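Local coordinates for exopolysaccharide biosynthesis protein (PDB 6TGF) that modifies the exopolysaccharide biofilm of Pantoea stewartii, probably as a glycan hydrolase built on a bacteriophage tailspike-like parallel beta-helix fold, at residues A34-A40 and L98-T102; D47-P53 and A120-P126. All coordinates share one frame; numbering follows the deposited sequence.

Contact 1. Residues A34-A40 and L98-T102; sequences ALKSVDA and LAQIT
Val38 N donates to Leu98 O over 2.7 Å in an almost straight bond, 177° at the hydrogen, although the N-H comes from above the carbonyl plane. This joins the edge strand 36-38 to strand 98-101 in the antiparallel sheet of the head-binding region, a surface contact that illustrates how an edge strand can be held mainly by its backbone. The CA-H of Ser37 also faces Leu98 O, at a CA to O distance of 3.5 Å. Two residues along, Gln100 N reaches Lys36 O at 2.9 Å, and the CA-H of Ala99 turns to that same oxygen. Between these two bonds Ser37 and Ala99 form a non-hydrogen-bonded pair. The strands diverge from a strict antiparallel course, their short axes lying 134° apart. The bond that would answer the first, from Leu98 N to Val38 O, is replaced by a water that gives a hydrogen to Val38 O and accepts one from Leu98 N. Val38 and Leu98 both pack on Ile43, while strand 89-92 backs Ala99 and Ile101 from the far edge. With CG anti to its carbonyl carbon (chi1 -60°), Leu98 carries CD1 across to the methyl CB of Ala40 at 3.7 Å.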
ATOM      1  N   ALA B  34      53.126  37.397  46.101  1.00 74.18           N
ATOM      2  CA  ALA B  34      52.071  36.486  46.648  1.00 73.92           C
ATOM      3  C   ALA B  34      50.951  37.301  47.313  1.00 73.77           C
ATOM      4  O   ALA B  34      49.769  36.981  47.066  1.00 73.52           O
ATOM      5  CB  ALA B  34      52.686  35.498  47.610  1.00 73.80           C
ATOM      6  N   LEU B  35      51.312  38.309  48.119  1.00 73.77           N
ATOM      7  CA  LEU B  35      50.373  39.134  48.930  1.00 73.45           C
ATOM      8  C   LEU B  35      50.524  40.617  48.560  1.00 72.31           C
ATOM      9  O   LEU B  35      50.906  41.409  49.449  1.00 72.98           O
ATOM     10  CB  LEU B  35      50.668  38.919  50.421  1.00 74.23           C
ATOM     11  CG  LEU B  35      51.202  37.543  50.827  1.00 74.74           C
ATOM     12  CD1 LEU B  35      52.187  37.667  51.981  1.00 74.75           C
ATOM     13  CD2 LEU B  35      50.068  36.594  51.188  1.00 74.75           C
ATOM     14  N   LYS B  36      50.227  40.987  47.309  1.00 70.19           N
ATOM     15  CA  LYS B  36      50.242  42.401  46.834  1.00 68.67           C
ATOM     16  C   LYS B  36      48.806  42.849  46.545  1.00 65.96           C
ATOM     17  O   LYS B  36      48.339  42.627  45.413  1.00 65.52           O
ATOM     18  CB  LYS B  36      51.137  42.555  45.600  1.00 69.58           C
ATOM     19  CG  LYS B  36      52.599  42.168  45.799  1.00 70.29           C
ATOM     20  CD  LYS B  36      53.317  42.973  46.867  1.00 70.87           C
ATOM     21  CE  LYS B  36      54.672  42.400  47.225  1.00 71.00           C
ATOM     22  NZ  LYS B  36      55.305  43.144  48.340  1.00 71.28           N
ATOM     23  N   SER B  37      48.146  43.458  47.539  1.00 62.88           N
ATOM     24  CA  SER B  37      46.756  43.980  47.465  1.00 60.81           C
ATOM     25  C   SER B  37      46.625  44.954  46.287  1.00 58.69           C
ATOM     26  O   SER B  37      47.406  45.925  46.234  1.00 58.58           O
ATOM     27  CB  SER B  37      46.351  44.633  48.761  1.00 61.14           C
ATOM     28  OG  SER B  37      45.056  45.206  48.655  1.00 61.72           O
ATOM     29  N   VAL B  38      45.674  44.689  45.386  1.00 56.29           N
ATOM     30  CA  VAL B  38      45.402  45.485  44.151  1.00 54.90           C
ATOM     31  C   VAL B  38      43.918  45.871  44.148  1.00 53.51           C
ATOM     32  O   VAL B  38      43.088  45.027  44.531  1.00 52.88           O
ATOM     33  CB  VAL B  38      45.792  44.691  42.886  1.00 54.54           C
ATOM     34  CG1 VAL B  38      45.313  45.356  41.604  1.00 54.68           C
ATOM     35  CG2 VAL B  38      47.290  44.443  42.818  1.00 54.54           C
ATOM     36  N   ASP B  39      43.603  47.104  43.744  1.00 52.51           N
ATOM     37  CA  ASP B  39      42.209  47.606  43.604  1.00 51.78           C
ATOM     38  C   ASP B  39      41.613  47.057  42.303  1.00 50.80           C
ATOM     39  O   ASP B  39      42.375  46.873  41.334  1.00 50.53           O
ATOM     40  CB  ASP B  39      42.160  49.136  43.639  1.00 52.07           C
ATOM     41  CG  ASP B  39      42.552  49.730  44.981  1.00 52.14           C
ATOM     42  OD1 ASP B  39      42.333  49.055  46.004  1.00 51.79           O
ATOM     43  OD2 ASP B  39      43.076  50.863  44.990  1.00 52.33           O
ATOM     44  N   ALA B  40      40.301  46.811  42.289  1.00 49.91           N
ATOM     45  CA  ALA B  40      39.537  46.317  41.117  1.00 49.22           C
ATOM     46  C   ALA B  40      39.737  47.269  39.932  1.00 49.04           C
ATOM     47  O   ALA B  40      39.871  46.778  38.795  1.00 48.81           O
ATOM     48  CB  ALA B  40      38.078  46.174  41.475  1.00 49.09           C
ATOM     49  N   LEU B  98      41.382  41.640  45.741  1.00 45.64           N
ATOM     50  CA  LEU B  98      42.353  41.230  44.693  1.00 44.83           C
ATOM     51  C   LEU B  98      43.779  41.436  45.207  1.00 44.25           C
ATOM     52  O   LEU B  98      44.059  42.510  45.764  1.00 44.54           O
ATOM     53  CB  LEU B  98      42.107  42.067  43.436  1.00 44.86           C
ATOM     54  CG  LEU B  98      40.713  41.937  42.831  1.00 44.95           C
ATOM     55  CD1 LEU B  98      40.270  43.253  42.217  1.00 45.28           C
ATOM     56  CD2 LEU B  98      40.668  40.816  41.807  1.00 44.68           C
ATOM     57  N   ALA B  99      44.635  40.430  45.025  1.00 43.62           N
ATOM     58  CA  ALA B  99      46.096  40.502  45.240  1.00 43.43           C
ATOM     59  C   ALA B  99      46.794  39.876  44.029  1.00 43.17           C
ATOM     60  O   ALA B  99      46.319  38.827  43.557  1.00 43.08           O
ATOM     61  CB  ALA B  99      46.469  39.802  46.522  1.00 43.34           C
ATOM     62  N   GLN B 100      47.859  40.508  43.529  1.00 43.09           N
ATOM     63  CA  GLN B 100      48.685  39.953  42.427  1.00 43.01           C
ATOM     64  C   GLN B 100      49.590  38.866  43.014  1.00 42.82           C
ATOM     65  O   GLN B 100      50.370  39.183  43.932  1.00 43.02           O
ATOM     66  CB  GLN B 100      49.509  41.036  41.730  1.00 43.18           C
ATOM     67  CG  GLN B 100      50.155  40.541  40.444  1.00 43.28           C
ATOM     68  CD  GLN B 100      50.981  41.594  39.749  1.00 43.58           C
ATOM     69  OE1 GLN B 100      50.861  42.789  40.017  1.00 44.11           O
ATOM     70  NE2 GLN B 100      51.831  41.152  38.837  1.00 43.37           N
ATOM     71  N   ILE B 101      49.474  37.639  42.500  1.00 42.59           N
ATOM     72  CA  ILE B 101      50.222  36.445  42.999  1.00 42.59           C
ATOM     73  C   ILE B 101      51.520  36.313  42.195  1.00 42.56           C
ATOM     74  O   ILE B 101      51.542  36.740  41.024  1.00 42.58           O
ATOM     75  CB  ILE B 101      49.355  35.164  42.972  1.00 42.62           C
ATOM     76  CG1 ILE B 101      48.610  34.953  41.653  1.00 42.77           C
ATOM     77  CG2 ILE B 101      48.386  35.153  44.144  1.00 42.73           C
ATOM     78  CD1 ILE B 101      49.429  34.298  40.582  1.00 43.05           C
ATOM     79  N   THR B 102      52.570  35.779  42.826  1.00 42.52           N
ATOM     80  CA  THR B 102      53.902  35.522  42.214  1.00 42.52           C
ATOM     81  C   THR B 102      53.867  34.180  41.476  1.00 42.14           C
ATOM     82  O   THR B 102      53.385  33.195  42.068  1.00 42.38           O
ATOM     83  CB  THR B 102      55.015  35.531  43.269  1.00 42.74           C
ATOM     84  OG1 THR B 102      54.512  34.904  44.449  1.00 43.03           O
ATOM     85  CG2 THR B 102      55.508  36.922  43.603  1.00 42.88           C
TER
HETATM   86  O   HOH W   1      40.597  44.384  45.866  1.00 33.77           O

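Contact 2. Residues D47-P53 and A120-P126; sequences DVPILTP and AALIANP
Leu51 and Leu122 share one first torsion, CG anti to the carbonyl carbon (chi1 -61° and -65°), and their extended side chains lean together on one face of the sheet until the two CD1 methyls lie 3.9 Å apart. Ile50 differs: its CG1 sits between the backbone N and carbonyl carbon (chi1 63°), which puts CG1 beside Leu122 O, and from there CD1 comes to within 4.1 Å of Ala124 CB. Both Ile50 and Leu51 face the single residue Leu122, the signature of a classic beta bulge in an antiparallel pair. Ile50 N gives its hydrogen to Leu122 O at 3.0 Å, in the carbonyl plane, and Leu122 N answers to Leu51 O at the same length of 3.0 Å. Before the bulge the register is regular: Val48 N binds Ala124 O, and Ala124 N returns to Val48 O at 3.1 Å. Pro49, with no N-H to offer, occupies the non-hydrogen-bonded position opposite Ile123, its ring CG near the CG1 of that residue. Leu71 and Ile73 of strand 69-74 cover Leu51 and Ile50, respectively, whereas strand 89-92 bonds to the other edge of 121-124. Towards the end of the pairing, Val48 CG2 meets Pro126 CB at 3.9 Å, the two side chains crossing at about a right angle.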
ATOM      1  N   ASP B  47      40.856  42.201  31.245  1.00 42.90           N
ATOM      2  CA  ASP B  47      41.204  41.030  32.095  1.00 42.00           C
ATOM      3  C   ASP B  47      39.908  40.424  32.648  1.00 41.26           C
ATOM      4  O   ASP B  47      38.991  41.199  32.977  1.00 41.45           O
ATOM      5  CB  ASP B  47      42.184  41.407  33.211  1.00 41.87           C
ATOM      6  CG  ASP B  47      43.632  41.515  32.758  1.00 41.84           C
ATOM      7  OD1 ASP B  47      43.869  41.568  31.533  1.00 41.74           O
ATOM      8  OD2 ASP B  47      44.516  41.539  33.636  1.00 41.65           O
ATOM      9  N   VAL B  48      39.840  39.091  32.720  1.00 40.45           N
ATOM     10  CA  VAL B  48      38.626  38.313  33.118  1.00 39.79           C
ATOM     11  C   VAL B  48      39.046  37.176  34.046  1.00 39.12           C
ATOM     12  O   VAL B  48      40.229  36.857  34.137  1.00 38.90           O
ATOM     13  CB  VAL B  48      37.887  37.762  31.882  1.00 39.81           C
ATOM     14  CG1 VAL B  48      37.434  38.875  30.950  1.00 40.15           C
ATOM     15  CG2 VAL B  48      38.722  36.739  31.123  1.00 39.69           C
ATOM     16  N   PRO B  49      38.094  36.536  34.765  1.00 38.71           N
ATOM     17  CA  PRO B  49      38.363  35.269  35.444  1.00 38.29           C
ATOM     18  C   PRO B  49      38.664  34.164  34.419  1.00 37.97           C
ATOM     19  O   PRO B  49      37.753  33.775  33.708  1.00 37.94           O
ATOM     20  CB  PRO B  49      37.072  34.976  36.228  1.00 38.19           C
ATOM     21  CG  PRO B  49      36.350  36.307  36.290  1.00 38.42           C
ATOM     22  CD  PRO B  49      36.724  37.015  35.007  1.00 38.69           C
ATOM     23  N   ILE B  50      39.923  33.717  34.347  1.00 37.71           N
ATOM     24  CA  ILE B  50      40.397  32.674  33.384  1.00 37.60           C
ATOM     25  C   ILE B  50      40.259  31.288  34.025  1.00 37.33           C
ATOM     26  O   ILE B  50      40.135  30.308  33.265  1.00 37.41           O
ATOM     27  CB  ILE B  50      41.839  32.947  32.897  1.00 37.80           C
ATOM     28  CG1 ILE B  50      42.871  32.907  34.029  1.00 37.77           C
ATOM     29  CG2 ILE B  50      41.904  34.258  32.127  1.00 37.96           C
ATOM     30  CD1 ILE B  50      44.280  32.614  33.562  1.00 37.78           C
ATOM     31  N   LEU B  51      40.298  31.208  35.360  1.00 37.16           N
ATOM     32  CA  LEU B  51      40.150  29.948  36.139  1.00 36.92           C
ATOM     33  C   LEU B  51      39.328  30.220  37.405  1.00 36.75           C
ATOM     34  O   LEU B  51      39.640  31.195  38.114  1.00 36.70           O
ATOM     35  CB  LEU B  51      41.539  29.403  36.487  1.00 37.04           C
ATOM     36  CG  LEU B  51      42.427  29.041  35.297  1.00 37.16           C
ATOM     37  CD1 LEU B  51      43.854  28.773  35.748  1.00 37.31           C
ATOM     38  CD2 LEU B  51      41.873  27.841  34.544  1.00 37.19           C
ATOM     39  N   THR B  52      38.321  29.378  37.663  1.00 36.72           N
ATOM     40  CA  THR B  52      37.355  29.484  38.791  1.00 36.81           C
ATOM     41  C   THR B  52      37.303  28.135  39.508  1.00 36.92           C
ATOM     42  O   THR B  52      37.945  27.186  39.065  1.00 36.90           O
ATOM     43  CB  THR B  52      35.987  29.943  38.267  1.00 36.72           C
ATOM     44  OG1 THR B  52      35.472  28.914  37.423  1.00 36.71           O
ATOM     45  CG2 THR B  52      36.053  31.250  37.507  1.00 36.66           C
ATOM     46  N   PRO B  53      36.563  27.997  40.637  1.00 37.10           N
ATOM     47  CA  PRO B  53      36.434  26.708  41.319  1.00 37.31           C
ATOM     48  C   PRO B  53      35.922  25.596  40.388  1.00 37.55           C
ATOM     49  O   PRO B  53      36.336  24.464  40.552  1.00 37.29           O
ATOM     50  CB  PRO B  53      35.422  26.992  42.441  1.00 37.36           C
ATOM     51  CG  PRO B  53      35.566  28.475  42.699  1.00 37.27           C
ATOM     52  CD  PRO B  53      35.823  29.064  41.329  1.00 37.13           C
ATOM     53  N   ALA B 120      37.389  31.327  45.085  1.00 37.62           N
ATOM     54  CA  ALA B 120      38.431  32.224  44.535  1.00 37.21           C
ATOM     55  C   ALA B 120      38.427  32.153  43.005  1.00 36.85           C
ATOM     56  O   ALA B 120      37.802  31.232  42.455  1.00 36.74           O
ATOM     57  CB  ALA B 120      39.779  31.848  45.097  1.00 37.13           C
ATOM     58  N   ALA B 121      39.101  33.102  42.353  1.00 36.66           N
ATOM     59  CA  ALA B 121      39.301  33.150  40.886  1.00 36.43           C
ATOM     60  C   ALA B 121      40.690  33.715  40.572  1.00 36.30           C
ATOM     61  O   ALA B 121      41.176  34.564  41.346  1.00 36.25           O
ATOM     62  CB  ALA B 121      38.217  33.978  40.240  1.00 36.49           C
ATOM     63  N   LEU B 122      41.298  33.243  39.481  1.00 36.15           N
ATOM     64  CA  LEU B 122      42.534  33.819  38.890  1.00 36.25           C
ATOM     65  C   LEU B 122      42.131  34.715  37.716  1.00 36.39           C
ATOM     66  O   LEU B 122      41.666  34.168  36.696  1.00 36.38           O
ATOM     67  CB  LEU B 122      43.463  32.687  38.436  1.00 36.16           C
ATOM     68  CG  LEU B 122      44.025  31.799  39.547  1.00 36.15           C
ATOM     69  CD1 LEU B 122      44.891  30.692  38.966  1.00 36.15           C
ATOM     70  CD2 LEU B 122      44.821  32.613  40.557  1.00 36.22           C
ATOM     71  N   ILE B 123      42.269  36.036  37.874  1.00 36.57           N
ATOM     72  CA  ILE B 123      41.995  37.045  36.807  1.00 36.78           C
ATOM     73  C   ILE B 123      43.302  37.334  36.060  1.00 36.89           C
ATOM     74  O   ILE B 123      44.339  37.531  36.727  1.00 36.78           O
ATOM     75  CB  ILE B 123      41.358  38.328  37.387  1.00 36.91           C
ATOM     76  CG1 ILE B 123      39.946  38.069  37.922  1.00 36.92           C
ATOM     77  CG2 ILE B 123      41.359  39.454  36.363  1.00 37.14           C
ATOM     78  CD1 ILE B 123      39.877  37.892  39.415  1.00 36.97           C
ATOM     79  N   ALA B 124      43.239  37.354  34.725  1.00 37.04           N
ATOM     80  CA  ALA B 124      44.353  37.699  33.811  1.00 37.30           C
ATOM     81  C   ALA B 124      43.790  37.995  32.416  1.00 37.62           C
ATOM     82  O   ALA B 124      42.555  37.929  32.248  1.00 37.40           O
ATOM     83  CB  ALA B 124      45.359  36.574  33.775  1.00 37.19           C
ATOM     84  N   ASN B 125      44.666  38.320  31.462  1.00 38.16           N
ATOM     85  CA  ASN B 125      44.309  38.563  30.039  1.00 38.53           C
ATOM     86  C   ASN B 125      43.698  37.285  29.471  1.00 38.46           C
ATOM     87  O   ASN B 125      44.316  36.227  29.559  1.00 38.35           O
ATOM     88  CB  ASN B 125      45.530  39.011  29.229  1.00 38.86           C
ATOM     89  CG  ASN B 125      45.182  39.593  27.876  1.00 39.16           C
ATOM     90  OD1 ASN B 125      44.208  39.187  27.244  1.00 39.07           O
ATOM     91  ND2 ASN B 125      45.985  40.536  27.413  1.00 39.54           N
ATOM     92  N   PRO B 126      42.472  37.323  28.893  1.00 38.62           N
ATOM     93  CA  PRO B 126      41.894  36.143  28.247  1.00 38.73           C
ATOM     94  C   PRO B 126      42.818  35.593  27.149  1.00 39.20           C
ATOM     95  O   PRO B 126      42.849  34.391  26.960  1.00 39.26           O
ATOM     96  CB  PRO B 126      40.557  36.635  27.665  1.00 38.72           C
ATOM     97  CG  PRO B 126      40.665  38.147  27.667  1.00 38.86           C
ATOM     98  CD  PRO B 126      41.569  38.482  28.834  1.00 38.79           C
TER

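Contacts 1 and 2 close the two edges of one five-stranded antiparallel sheet, in the order 36-38, 98-101, 89-92, 121-124, 48-51, with strand 89-92 shared as the central neighbour of both. Their centres are about 13 Å apart, and they touch where Leu98 CD2 packs on Ile123 CD1 at 3.9 Å. Along the chain the segments alternate: strands 36-38 and 48-51, the first two of the chain, form the two edges, and the three later strands lie between them. The sheet lies far out at the N-terminal end of the elongated chain, where a head-binding region is consistent with the tailspike-like design.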